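Local coordinates for 2,3-dehydroadipyl-CoA hydratase (Escherichia coli, PDB 4FZW), which catalyses the reversible hydration of 2,3-dehydroadipyl-CoA to 3-hydroxyadipyl-CoA, a step of phenylacetate degradation, at residues Val15-Leu20 against Tyr189-Ala194; Ser49-Val54 against His200-Leu205; Gln86-Leu91 against Ala114-Val119; Val119-Glu124 against Asp184-Tyr189. All coordinates share one frame; numbering follows the deposited sequence.

Contact 1: residues Val15-Leu20 against Tyr189-Ala194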
loop_
_atom_site.group_PDB
_atom_site.type_symbol
_atom_site.label_atom_id
_atom_site.label_comp_id
_atom_site.label_asym_id
_atom_site.label_seq_id
_atom_site.Cartn_x
_atom_site.Cartn_y
_atom_site.Cartn_z
ATOM N N VAL B 15 -0.807 -23.855 27.252
ATOM C CA VAL B 15 -0.059 -24.075 26.014
ATOM C C VAL B 15 -0.470 -25.377 25.365
ATOM O O VAL B 15 -0.488 -26.422 26.012
ATOM C CB VAL B 15 1.485 -24.052 26.215
ATOM C CG1 VAL B 15 2.170 -24.200 24.897
ATOM C CG2 VAL B 15 1.913 -22.745 26.878
ATOM N N LEU B 16 -0.819 -25.297 24.088
ATOM C CA LEU B 16 -1.207 -26.463 23.313
ATOM C C LEU B 16 -0.029 -26.917 22.442
ATOM O O LEU B 16 0.698 -26.098 21.877
ATOM C CB LEU B 16 -2.437 -26.137 22.458
ATOM C CG LEU B 16 -2.987 -27.239 21.550
ATOM C CD1 LEU B 16 -3.631 -28.357 22.366
ATOM C CD2 LEU B 16 -3.988 -26.634 20.545
ATOM N N LEU B 17 0.172 -28.229 22.363
ATOM C CA LEU B 17 1.256 -28.790 21.564
ATOM C C LEU B 17 0.754 -29.709 20.453
ATOM O O LEU B 17 0.017 -30.674 20.691
ATOM C CB LEU B 17 2.253 -29.542 22.439
ATOM C CG LEU B 17 3.511 -30.100 21.744
ATOM C CD1 LEU B 17 4.323 -28.995 21.041
ATOM C CD2 LEU B 17 4.402 -30.863 22.731
ATOM N N LEU B 18 1.172 -29.395 19.235
ATOM C CA LEU B 18 0.809 -30.169 18.069
ATOM C C LEU B 18 2.075 -30.748 17.460
ATOM O O LEU B 18 2.944 -30.005 16.980
ATOM C CB LEU B 18 0.053 -29.302 17.058
ATOM C CG LEU B 18 -1.200 -28.619 17.627
ATOM C CD1 LEU B 18 -1.835 -27.676 16.620
ATOM C CD2 LEU B 18 -2.223 -29.657 18.128
ATOM N N THR B 19 2.179 -32.076 17.515
ATOM C CA THR B 19 3.331 -32.784 16.994
ATOM C C THR B 19 3.029 -33.470 15.670
ATOM O O THR B 19 2.227 -34.393 15.621
ATOM C CB THR B 19 3.813 -33.872 17.976
ATOM O OG1 THR B 19 3.996 -33.301 19.272
ATOM C CG2 THR B 19 5.129 -34.494 17.484
ATOM N N LEU B 20 3.678 -33.027 14.597
ATOM C CA LEU B 20 3.588 -33.735 13.332
ATOM C C LEU B 20 4.179 -35.115 13.519
ATOM O O LEU B 20 5.257 -35.264 14.070
ATOM C CB LEU B 20 4.275 -32.964 12.208
ATOM C CG LEU B 20 3.512 -31.683 11.839
ATOM C CD1 LEU B 20 4.197 -30.467 12.418
ATOM C CD2 LEU B 20 3.413 -31.538 10.351
ATOM N N TYR B 189 12.553 -26.163 25.295
ATOM C CA TYR B 189 12.795 -24.741 25.489
ATOM C C TYR B 189 11.699 -23.913 24.789
ATOM O O TYR B 189 11.327 -22.830 25.239
ATOM C CB TYR B 189 14.201 -24.369 24.989
ATOM C CG TYR B 189 15.269 -24.799 25.937
ATOM C CD1 TYR B 189 14.941 -25.476 27.100
ATOM C CD2 TYR B 189 16.614 -24.521 25.694
ATOM C CE1 TYR B 189 15.915 -25.873 28.000
ATOM C CE2 TYR B 189 17.607 -24.914 26.598
ATOM C CZ TYR B 189 17.236 -25.593 27.746
ATOM O OH TYR B 189 18.165 -26.005 28.670
ATOM N N ALA B 190 11.192 -24.444 23.684
ATOM C CA ALA B 190 10.107 -23.830 22.952
ATOM C C ALA B 190 8.848 -23.799 23.817
ATOM O O ALA B 190 8.122 -22.792 23.814
ATOM C CB ALA B 190 9.869 -24.587 21.659
ATOM N N LEU B 191 8.616 -24.893 24.556
ATOM C CA LEU B 191 7.539 -24.978 25.556
ATOM C C LEU B 191 7.721 -24.022 26.721
ATOM O O LEU B 191 6.741 -23.533 27.265
ATOM C CB LEU B 191 7.345 -26.413 26.076
ATOM C CG LEU B 191 6.813 -27.423 25.048
ATOM C CD1 LEU B 191 6.937 -28.838 25.572
ATOM C CD2 LEU B 191 5.345 -27.089 24.674
ATOM N N GLN B 192 8.964 -23.735 27.104
ATOM C CA GLN B 192 9.195 -22.774 28.197
ATOM C C GLN B 192 8.895 -21.344 27.732
ATOM O O GLN B 192 8.362 -20.523 28.493
ATOM C CB GLN B 192 10.609 -22.882 28.773
ATOM N N LEU B 193 9.221 -21.081 26.465
ATOM C CA LEU B 193 8.907 -19.822 25.801
ATOM C C LEU B 193 7.401 -19.565 25.695
ATOM O O LEU B 193 6.939 -18.438 25.890
ATOM C CB LEU B 193 9.504 -19.828 24.402
ATOM C CG LEU B 193 9.347 -18.542 23.603
ATOM C CD1 LEU B 193 10.154 -17.424 24.235
ATOM C CD2 LEU B 193 9.802 -18.791 22.174
ATOM N N ALA B 194 6.631 -20.604 25.386
ATOM C CA ALA B 194 5.174 -20.452 25.277
ATOM C C ALA B 194 4.592 -20.290 26.662
ATOM O O ALA B 194 3.618 -19.597 26.834
ATOM C CB ALA B 194 4.548 -21.643 24.587
#
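Val-15 and Ala-194 form the close end of a helix-on-sheet packing in the crotonase fold, where helix 186-197 lies against one face of the mixed sheet that includes strand 15-20. The two segments run nearly antiparallel, at 148° between their directions, with axes 9.3 Å apart, so the start of the strand meets the later turn of the helix.

At this end Val-15 straddles the alanine with both branches. With CG1 anti to the backbone N (chi1 -177°), that methyl comes within 3.5 Å of Ala-194 CB. The other branch, CG2, lies 3.7 Å from the same CB and also reaches 3.6 Å from Ala-194 O, so it brushes the helix backbone as well as the methyl. Both residues are buried, and the alanine CB is further enclosed by Val-52 and Val-54 of the neighbouring strand 52-56. The small alanine side chain lets the helix backbone come close to the sheet at this point.

One helical turn back the packing is looser. Leu-191 and Leu-17 are both partly exposed, and on this side the distance between helix and strand is bridged by leucine branches rather than by a single methyl. The side chain of Leu-191 leans toward the strand and also touches Gln-12 of strand 7-12, while Leu-17 points at the helix. The meeting falls to one methyl: Leu-191 CD2 lies 4.2 Å from Leu-17 CD1 and 4.3 Å from Val-15 CG1.

Contact 2: residues Ser49-Val54 against His200-Leu205; sequences SISVCV and HSPLAL
Two torsions bring Ser-51 and Leu-205 into range of each other's segments. Ser-51 holds OG beside its backbone N (chi1 -65°), turned toward the chain at His-200. Leu-205 is extended through chi2, 174°, which carries CD1 out toward the start of strand 52-56. That methyl rests 4.2 Å from Ser-51 O and 4.5 Å from Val-52 CG2, the latter a light apolar touch.

The polar link is indirect. Ser-51 OG gives its proton to a water 2.6 Å away, and the water in turn donates to His-200 O at 2.8 Å. Because the proton of OG is spent on the water, its acceptor side serves Arg-14, whose NE hydrogen-bonds to the same oxygen; the hydroxyl of this buried serine thus has two partners, the water and Arg-14.

Within the crotonase fold this joins the loop leading into strand 52-56, and that strand's first residue, to the first turn of helix 202-214, which follows helix 186-197 in the chain. Ser-201 is the N-cap of that helix: its OG accepts from Ala-204 N at 3.2 Å with an N-H...O angle of 165°, while its carbonyl O receives Leu-205 N at 2.8 Å. Pro-202, which has no N-H to satisfy, fills the first position after the cap, and its CG lies 4.5 Å from Ser-51 OG. Phe-255 packs against both Ser-201 and Pro-202. On the oligomer side, His-200 NE2 hydrogen-bonds to Ser-162 O of a second subunit, and Ile-133 of that subunit packs on Leu-205.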
loop_
_atom_site.group_PDB
_atom_site.type_symbol
_atom_site.label_atom_id
_atom_site.label_comp_id
_atom_site.label_asym_id
_atom_site.label_seq_id
_atom_site.Cartn_x
_atom_site.Cartn_y
_atom_site.Cartn_z
ATOM N N SER B 49 -9.134 -21.593 27.649
ATOM C CA SER B 49 -8.090 -22.163 28.493
ATOM C C SER B 49 -6.752 -22.243 27.745
ATOM O O SER B 49 -5.720 -22.540 28.350
ATOM C CB SER B 49 -8.501 -23.527 29.062
ATOM O OG SER B 49 -8.444 -24.553 28.089
ATOM N N ILE B 50 -6.767 -21.961 26.440
ATOM C CA ILE B 50 -5.528 -21.908 25.660
ATOM C C ILE B 50 -5.080 -20.476 25.342
ATOM O O ILE B 50 -5.901 -19.610 25.005
ATOM C CB ILE B 50 -5.634 -22.690 24.346
ATOM C CG1 ILE B 50 -6.026 -24.141 24.624
ATOM C CG2 ILE B 50 -4.326 -22.578 23.575
ATOM C CD1 ILE B 50 -6.204 -24.987 23.391
ATOM N N SER B 51 -3.773 -20.248 25.452
ATOM C CA SER B 51 -3.162 -18.931 25.240
ATOM C C SER B 51 -2.075 -18.951 24.154
ATOM O O SER B 51 -1.899 -17.979 23.423
ATOM C CB SER B 51 -2.580 -18.392 26.543
ATOM O OG SER B 51 -3.605 -18.151 27.486
ATOM N N VAL B 52 -1.358 -20.068 24.049
ATOM C CA VAL B 52 -0.288 -20.240 23.059
ATOM C C VAL B 52 -0.337 -21.650 22.457
ATOM O O VAL B 52 -0.764 -22.612 23.115
ATOM C CB VAL B 52 1.117 -20.043 23.691
ATOM C CG1 VAL B 52 2.197 -20.126 22.619
ATOM C CG2 VAL B 52 1.201 -18.709 24.451
ATOM N N CYS B 53 0.105 -21.764 21.208
ATOM C CA CYS B 53 0.346 -23.064 20.606
ATOM C C CYS B 53 1.858 -23.226 20.301
ATOM O O CYS B 53 2.591 -22.233 20.161
ATOM C CB CYS B 53 -0.526 -23.257 19.362
ATOM S SG CYS B 53 -0.445 -24.875 18.542
ATOM N N VAL B 54 2.310 -24.479 20.262
ATOM C CA VAL B 54 3.651 -24.822 19.834
ATOM C C VAL B 54 3.440 -25.891 18.772
ATOM O O VAL B 54 2.598 -26.786 18.956
ATOM C CB VAL B 54 4.499 -25.419 20.997
ATOM C CG1 VAL B 54 5.787 -26.063 20.486
ATOM C CG2 VAL B 54 4.791 -24.371 22.043
ATOM N N HIS B 200 0.983 -14.124 30.369
ATOM C CA HIS B 200 0.439 -12.781 30.164
ATOM C C HIS B 200 -1.041 -12.811 29.743
ATOM O O HIS B 200 -1.595 -13.860 29.412
ATOM C CB HIS B 200 1.279 -12.050 29.121
ATOM C CG HIS B 200 2.751 -12.085 29.417
ATOM N ND1 HIS B 200 3.249 -11.956 30.685
ATOM C CD2 HIS B 200 3.808 -12.248 28.593
ATOM C CE1 HIS B 200 4.571 -12.019 30.642
ATOM N NE2 HIS B 200 4.935 -12.199 29.385
ATOM N N SER B 201 -1.665 -11.638 29.770
ATOM C CA SER B 201 -3.098 -11.471 29.468
ATOM C C SER B 201 -3.504 -12.000 28.083
ATOM O O SER B 201 -3.006 -11.530 27.064
ATOM C CB SER B 201 -3.494 -10.001 29.622
ATOM O OG SER B 201 -4.610 -9.685 28.807
ATOM N N PRO B 202 -4.425 -12.976 28.048
ATOM C CA PRO B 202 -4.836 -13.620 26.797
ATOM C C PRO B 202 -5.176 -12.585 25.727
ATOM O O PRO B 202 -4.764 -12.736 24.561
ATOM C CB PRO B 202 -6.100 -14.384 27.195
ATOM C CG PRO B 202 -6.012 -14.558 28.667
ATOM C CD PRO B 202 -5.255 -13.387 29.196
ATOM N N LEU B 203 -5.923 -11.551 26.132
ATOM C CA LEU B 203 -6.400 -10.509 25.217
ATOM C C LEU B 203 -5.246 -9.635 24.739
ATOM O O LEU B 203 -5.187 -9.260 23.557
ATOM C CB LEU B 203 -7.526 -9.654 25.847
ATOM C CG LEU B 203 -8.879 -10.339 26.141
ATOM C CD1 LEU B 203 -9.890 -9.411 26.814
ATOM C CD2 LEU B 203 -9.469 -10.910 24.881
ATOM N N ALA B 204 -4.334 -9.316 25.660
ATOM C CA ALA B 204 -3.121 -8.579 25.325
ATOM C C ALA B 204 -2.303 -9.359 24.300
ATOM O O ALA B 204 -1.819 -8.794 23.317
ATOM C CB ALA B 204 -2.300 -8.303 26.573
ATOM N N LEU B 205 -2.155 -10.659 24.525
ATOM C CA LEU B 205 -1.460 -11.486 23.547
ATOM C C LEU B 205 -2.159 -11.361 22.189
ATOM O O LEU B 205 -1.509 -11.176 21.158
ATOM C CB LEU B 205 -1.359 -12.946 24.004
ATOM C CG LEU B 205 -0.367 -13.263 25.157
ATOM C CD1 LEU B 205 -0.455 -14.704 25.626
ATOM C CD2 LEU B 205 1.050 -12.940 24.772
HETATM O O HOH W 1 -2.914 -16.296 29.232
#

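Contact 3: residues Gln86-Leu91 against Ala114-Val119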
loop_
_atom_site.group_PDB
_atom_site.type_symbol
_atom_site.label_atom_id
_atom_site.label_comp_id
_atom_site.label_asym_id
_atom_site.label_seq_id
_atom_site.Cartn_x
_atom_site.Cartn_y
_atom_site.Cartn_z
ATOM N N GLN B 86 -6.836 -22.187 0.969
ATOM C CA GLN B 86 -7.723 -21.628 1.986
ATOM C C GLN B 86 -7.413 -22.226 3.360
ATOM O O GLN B 86 -7.699 -21.615 4.386
ATOM C CB GLN B 86 -9.188 -21.899 1.622
ATOM C CG GLN B 86 -9.524 -23.384 1.732
ATOM C CD GLN B 86 -10.963 -23.721 1.413
ATOM O OE1 GLN B 86 -11.684 -22.951 0.757
ATOM N NE2 GLN B 86 -11.395 -24.897 1.875
ATOM N N LEU B 87 -6.839 -23.426 3.383
ATOM C CA LEU B 87 -6.370 -24.019 4.647
ATOM C C LEU B 87 -5.173 -23.235 5.182
ATOM O O LEU B 87 -5.111 -22.901 6.368
ATOM C CB LEU B 87 -5.997 -25.482 4.464
ATOM C CG LEU B 87 -7.057 -26.417 3.889
ATOM C CD1 LEU B 87 -6.553 -27.858 3.927
ATOM C CD2 LEU B 87 -8.364 -26.264 4.660
ATOM N N TRP B 88 -4.237 -22.919 4.291
ATOM C CA TRP B 88 -3.119 -22.033 4.637
ATOM C C TRP B 88 -3.597 -20.686 5.207
ATOM O O TRP B 88 -3.048 -20.215 6.201
ATOM C CB TRP B 88 -2.174 -21.843 3.433
ATOM C CG TRP B 88 -1.341 -23.083 3.142
ATOM C CD1 TRP B 88 -1.622 -24.075 2.244
ATOM C CD2 TRP B 88 -0.107 -23.463 3.781
ATOM N NE1 TRP B 88 -0.640 -25.039 2.275
ATOM C CE2 TRP B 88 0.300 -24.687 3.208
ATOM C CE3 TRP B 88 0.691 -22.880 4.781
ATOM C CZ2 TRP B 88 1.476 -25.347 3.603
ATOM C CZ3 TRP B 88 1.862 -23.539 5.170
ATOM C CH2 TRP B 88 2.239 -24.757 4.578
ATOM N N ALA B 89 -4.626 -20.078 4.608
ATOM C CA ALA B 89 -5.123 -18.788 5.113
ATOM C C ALA B 89 -5.861 -18.966 6.422
ATOM O O ALA B 89 -5.888 -18.063 7.248
ATOM C CB ALA B 89 -6.016 -18.065 4.094
ATOM N N ARG B 90 -6.465 -20.131 6.622
ATOM C CA ARG B 90 -7.098 -20.387 7.912
ATOM C C ARG B 90 -6.059 -20.609 9.007
ATOM O O ARG B 90 -6.288 -20.223 10.148
ATOM C CB ARG B 90 -8.098 -21.546 7.842
ATOM C CG ARG B 90 -9.401 -21.174 7.146
ATOM C CD ARG B 90 -10.102 -22.391 6.595
ATOM N NE ARG B 90 -10.756 -23.155 7.649
ATOM C CZ ARG B 90 -11.602 -24.150 7.420
ATOM N NH1 ARG B 90 -11.900 -24.487 6.169
ATOM N NH2 ARG B 90 -12.142 -24.799 8.441
ATOM N N LEU B 91 -4.923 -21.222 8.662
ATOM C CA LEU B 91 -3.797 -21.377 9.615
ATOM C C LEU B 91 -3.290 -20.023 10.086
ATOM O O LEU B 91 -3.129 -19.791 11.284
ATOM C CB LEU B 91 -2.610 -22.141 9.007
ATOM C CG LEU B 91 -2.729 -23.595 8.566
ATOM C CD1 LEU B 91 -1.409 -24.035 7.957
ATOM C CD2 LEU B 91 -3.120 -24.485 9.731
ATOM N N ALA B 114 6.732 -23.119 9.104
ATOM C CA ALA B 114 7.505 -22.416 10.137
ATOM C C ALA B 114 7.507 -20.881 9.963
ATOM O O ALA B 114 7.270 -20.137 10.912
ATOM C CB ALA B 114 8.916 -22.978 10.198
ATOM N N LEU B 115 7.755 -20.428 8.741
ATOM C CA LEU B 115 7.597 -19.027 8.388
ATOM C C LEU B 115 6.210 -18.521 8.782
ATOM O O LEU B 115 6.058 -17.373 9.201
ATOM C CB LEU B 115 7.810 -18.830 6.885
ATOM C CG LEU B 115 9.231 -19.047 6.358
ATOM C CD1 LEU B 115 9.247 -19.338 4.861
ATOM C CD2 LEU B 115 10.108 -17.848 6.695
ATOM N N LEU B 116 5.204 -19.379 8.654
ATOM C CA LEU B 116 3.840 -18.992 8.993
ATOM C C LEU B 116 3.692 -18.680 10.481
ATOM O O LEU B 116 2.821 -17.893 10.878
ATOM C CB LEU B 116 2.835 -20.062 8.547
ATOM C CG LEU B 116 1.329 -19.780 8.669
ATOM C CD1 LEU B 116 0.513 -20.460 7.542
ATOM C CD2 LEU B 116 0.811 -20.196 10.058
ATOM N N CYS B 117 4.553 -19.280 11.297
ATOM C CA CYS B 117 4.473 -19.098 12.746
ATOM C C CYS B 117 5.032 -17.738 13.184
ATOM O O CYS B 117 5.741 -17.072 12.425
ATOM C CB CYS B 117 5.157 -20.261 13.484
ATOM S SG CYS B 117 4.473 -21.910 13.120
ATOM N N ASP B 118 4.688 -17.309 14.391
ATOM C CA ASP B 118 5.061 -15.970 14.822
ATOM C C ASP B 118 6.537 -15.972 15.212
ATOM O O ASP B 118 7.279 -15.000 14.995
ATOM C CB ASP B 118 4.186 -15.538 16.003
ATOM C CG ASP B 118 2.687 -15.623 15.690
ATOM O OD1 ASP B 118 2.238 -15.003 14.694
ATOM O OD2 ASP B 118 1.961 -16.323 16.428
ATOM N N VAL B 119 6.967 -17.105 15.756
ATOM C CA VAL B 119 8.316 -17.247 16.272
ATOM C C VAL B 119 8.865 -18.618 15.928
ATOM O O VAL B 119 8.162 -19.627 16.004
ATOM C CB VAL B 119 8.340 -17.096 17.810
ATOM C CG1 VAL B 119 9.780 -17.079 18.310
ATOM C CG2 VAL B 119 7.554 -15.836 18.255
#
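Helix 84-92 faces the last part of helix 109-116 across a gap bridged by side chains, the nearest CA atoms, those of Leu-91 and Leu-116, being 8.0 Å apart. In the crotonase fold the helix equivalent to 109-116 carries at its N-terminal end part of the oxyanion hole; Leu-116 lies near the opposite end of that helix.

Leu-116 does the bridging. Its CG is anti to the backbone N (chi1 -173°), which throws the branched end out at the other helix. There CD1 slots in between two residues one turn apart: it sits at the edge of the Trp-88 indole, near the ring plane, 3.7 Å from CE3, and is 3.8 Å from Leu-91 CB. The same methyl also lies 3.8 Å from the carbonyl O of Trp-88. The second branch, CD2, stays with Leu-91, 4.1 Å from its CB, and the two leucine side chains cross at about a right angle.

Replacing Leu-116 by an alanine removes both methyls, which would probably leave a gap between the helices beside the indole edge and Leu-91 CB.

Within its own helix, Leu-91 lays CD1 over one face of the indole, 3.9 Å above the plane and toward the rim, so the ring is met on a face and at an edge. Leu-37 and Val-38 of helix 31-46 pack against Leu-91, and Leu-34 against the indole. The ring nitrogen, Trp-88 NE1, hydrogen-bonds to O3 of a bound glycerol, probably from the crystallisation liquor.

Contact 4: residues Val119-Glu124 against Asp184-Tyr189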
loop_
_atom_site.group_PDB
_atom_site.type_symbol
_atom_site.label_atom_id
_atom_site.label_comp_id
_atom_site.label_asym_id
_atom_site.label_seq_id
_atom_site.Cartn_x
_atom_site.Cartn_y
_atom_site.Cartn_z
ATOM N N VAL B 119 6.967 -17.105 15.756
ATOM C CA VAL B 119 8.316 -17.247 16.272
ATOM C C VAL B 119 8.865 -18.618 15.928
ATOM O O VAL B 119 8.162 -19.627 16.004
ATOM C CB VAL B 119 8.340 -17.096 17.810
ATOM C CG1 VAL B 119 9.780 -17.079 18.310
ATOM C CG2 VAL B 119 7.554 -15.836 18.255
ATOM N N VAL B 120 10.137 -18.666 15.560
ATOM C CA VAL B 120 10.788 -19.958 15.372
ATOM C C VAL B 120 11.961 -20.146 16.308
ATOM O O VAL B 120 12.885 -19.321 16.328
ATOM C CB VAL B 120 11.275 -20.181 13.938
ATOM C CG1 VAL B 120 11.683 -21.657 13.750
ATOM C CG2 VAL B 120 10.185 -19.783 12.924
ATOM N N VAL B 121 11.898 -21.219 17.103
ATOM C CA VAL B 121 13.041 -21.728 17.871
ATOM C C VAL B 121 13.519 -23.011 17.209
ATOM O O VAL B 121 12.709 -23.907 16.932
ATOM C CB VAL B 121 12.653 -22.047 19.319
ATOM C CG1 VAL B 121 12.024 -20.843 19.958
ATOM C CG2 VAL B 121 11.689 -23.222 19.370
ATOM N N ALA B 122 14.824 -23.099 16.945
ATOM C CA ALA B 122 15.378 -24.190 16.136
ATOM C C ALA B 122 16.373 -25.057 16.903
ATOM O O ALA B 122 16.934 -24.637 17.919
ATOM C CB ALA B 122 16.035 -23.631 14.892
ATOM N N GLY B 123 16.604 -26.262 16.386
ATOM C CA GLY B 123 17.583 -27.172 16.936
ATOM C C GLY B 123 18.906 -26.900 16.226
ATOM O O GLY B 123 18.908 -26.396 15.088
ATOM N N GLU B 124 20.028 -27.237 16.872
ATOM C CA GLU B 124 21.337 -26.960 16.279
ATOM C C GLU B 124 21.469 -27.586 14.893
ATOM O O GLU B 124 22.119 -27.029 14.009
ATOM C CB GLU B 124 22.476 -27.442 17.176
ATOM C CG GLU B 124 23.827 -27.011 16.657
ATOM C CD GLU B 124 24.886 -27.033 17.718
ATOM O OE1 GLU B 124 24.594 -27.528 18.829
ATOM O OE2 GLU B 124 26.008 -26.553 17.440
ATOM N N ASP B 184 18.207 -31.870 21.610
ATOM C CA ASP B 184 17.477 -32.595 22.635
ATOM C C ASP B 184 16.755 -31.631 23.561
ATOM O O ASP B 184 15.967 -32.061 24.406
ATOM C CB ASP B 184 18.418 -33.510 23.418
ATOM C CG ASP B 184 19.105 -34.546 22.530
ATOM O OD1 ASP B 184 18.533 -34.917 21.481
ATOM O OD2 ASP B 184 20.219 -34.984 22.886
ATOM N N LEU B 185 17.002 -30.330 23.374
ATOM C CA LEU B 185 16.384 -29.287 24.207
ATOM C C LEU B 185 15.416 -28.323 23.489
ATOM O O LEU B 185 14.713 -27.541 24.125
ATOM C CB LEU B 185 17.474 -28.488 24.897
ATOM C CG LEU B 185 18.151 -29.347 25.948
ATOM C CD1 LEU B 185 19.471 -28.717 26.378
ATOM C CD2 LEU B 185 17.178 -29.542 27.103
ATOM N N THR B 186 15.417 -28.393 22.161
ATOM C CA THR B 186 14.678 -27.479 21.321
ATOM C C THR B 186 13.217 -27.384 21.737
ATOM O O THR B 186 12.743 -26.311 22.087
ATOM C CB THR B 186 14.674 -27.920 19.860
ATOM O OG1 THR B 186 15.973 -28.400 19.482
ATOM C CG2 THR B 186 14.212 -26.736 18.955
ATOM N N LEU B 187 12.521 -28.518 21.689
ATOM C CA LEU B 187 11.103 -28.623 22.009
ATOM C C LEU B 187 10.862 -28.151 23.429
ATOM O O LEU B 187 9.997 -27.317 23.685
ATOM C CB LEU B 187 10.644 -30.083 21.839
ATOM C CG LEU B 187 9.197 -30.417 22.194
ATOM C CD1 LEU B 187 8.263 -29.326 21.610
ATOM C CD2 LEU B 187 8.833 -31.822 21.711
ATOM N N GLU B 188 11.652 -28.682 24.351
ATOM C CA GLU B 188 11.527 -28.325 25.757
ATOM C C GLU B 188 11.625 -26.803 25.996
ATOM O O GLU B 188 10.889 -26.230 26.823
ATOM C CB GLU B 188 12.578 -29.068 26.594
ATOM C CG GLU B 188 12.481 -28.746 28.085
ATOM C CD GLU B 188 13.541 -29.477 28.930
ATOM O OE1 GLU B 188 14.176 -30.435 28.417
ATOM O OE2 GLU B 188 13.733 -29.091 30.107
ATOM N N TYR B 189 12.553 -26.163 25.295
ATOM C CA TYR B 189 12.795 -24.741 25.489
ATOM C C TYR B 189 11.699 -23.913 24.789
ATOM O O TYR B 189 11.327 -22.830 25.239
ATOM C CB TYR B 189 14.201 -24.369 24.989
ATOM C CG TYR B 189 15.269 -24.799 25.937
ATOM C CD1 TYR B 189 14.941 -25.476 27.100
ATOM C CD2 TYR B 189 16.614 -24.521 25.694
ATOM C CE1 TYR B 189 15.915 -25.873 28.000
ATOM C CE2 TYR B 189 17.607 -24.914 26.598
ATOM C CZ TYR B 189 17.236 -25.593 27.746
ATOM O OH TYR B 189 18.165 -26.005 28.670
#
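Thr-186, in the first turn of helix 186-197, is laid against the backbone of Ala-122 and Gly-123 at the end of strand 119-123. Its CB stands 4.2 Å from Gly-123 CA, and there the side chain forks. One branch, OG1, sits 3.3 Å from Gly-123 CA, a contact with carbon; its hydrogen bond goes to Asn-103 OD1. The other branch, CG2, is anti to the backbone N and lies over the peptide link, 3.4 Å from Ala-122 C and 3.5 Å from Gly-123 N. It also faces Val-121, 3.8 Å from its O and 4.3 Å from its CG2. With no side chain on Gly-123, the threonine can come this near the strand, Thr-186 CA lying 5.3 Å from Gly-123 CA.

With a valine in place of Thr-186 the hydroxyl is gone, which is likely to leave Asn-103 OD1 without this partner.

In the crotonase fold, strand 119-123 runs between strands 98-102 and 180-181, and helix 186-197 lies across its face, with Ala-190 and Leu-193 continuing the cover along Val-121.

Overall arrangement
From the N terminus, strand 15-20 opens contact 1 and strand 52-56 opens contact 2. Contact 3 then closes a short loop between helices 84-92 and 109-116. Where it ends, at Val-119, contact 4 begins, and it closes on the start of helix 186-197. The same helix next closes contact 1, and helix 202-214 closes contact 2. Contacts 3 and 4 thus follow in series and nest inside both longer loops, while contacts 1 and 2 cross. Contacts 1 and 4 put helix 186-197 on strands at separate places in the sheet, contact 2 adds helix 202-214, and contact 3, about 19 Å from contact 4 between centres, ties helix to helix.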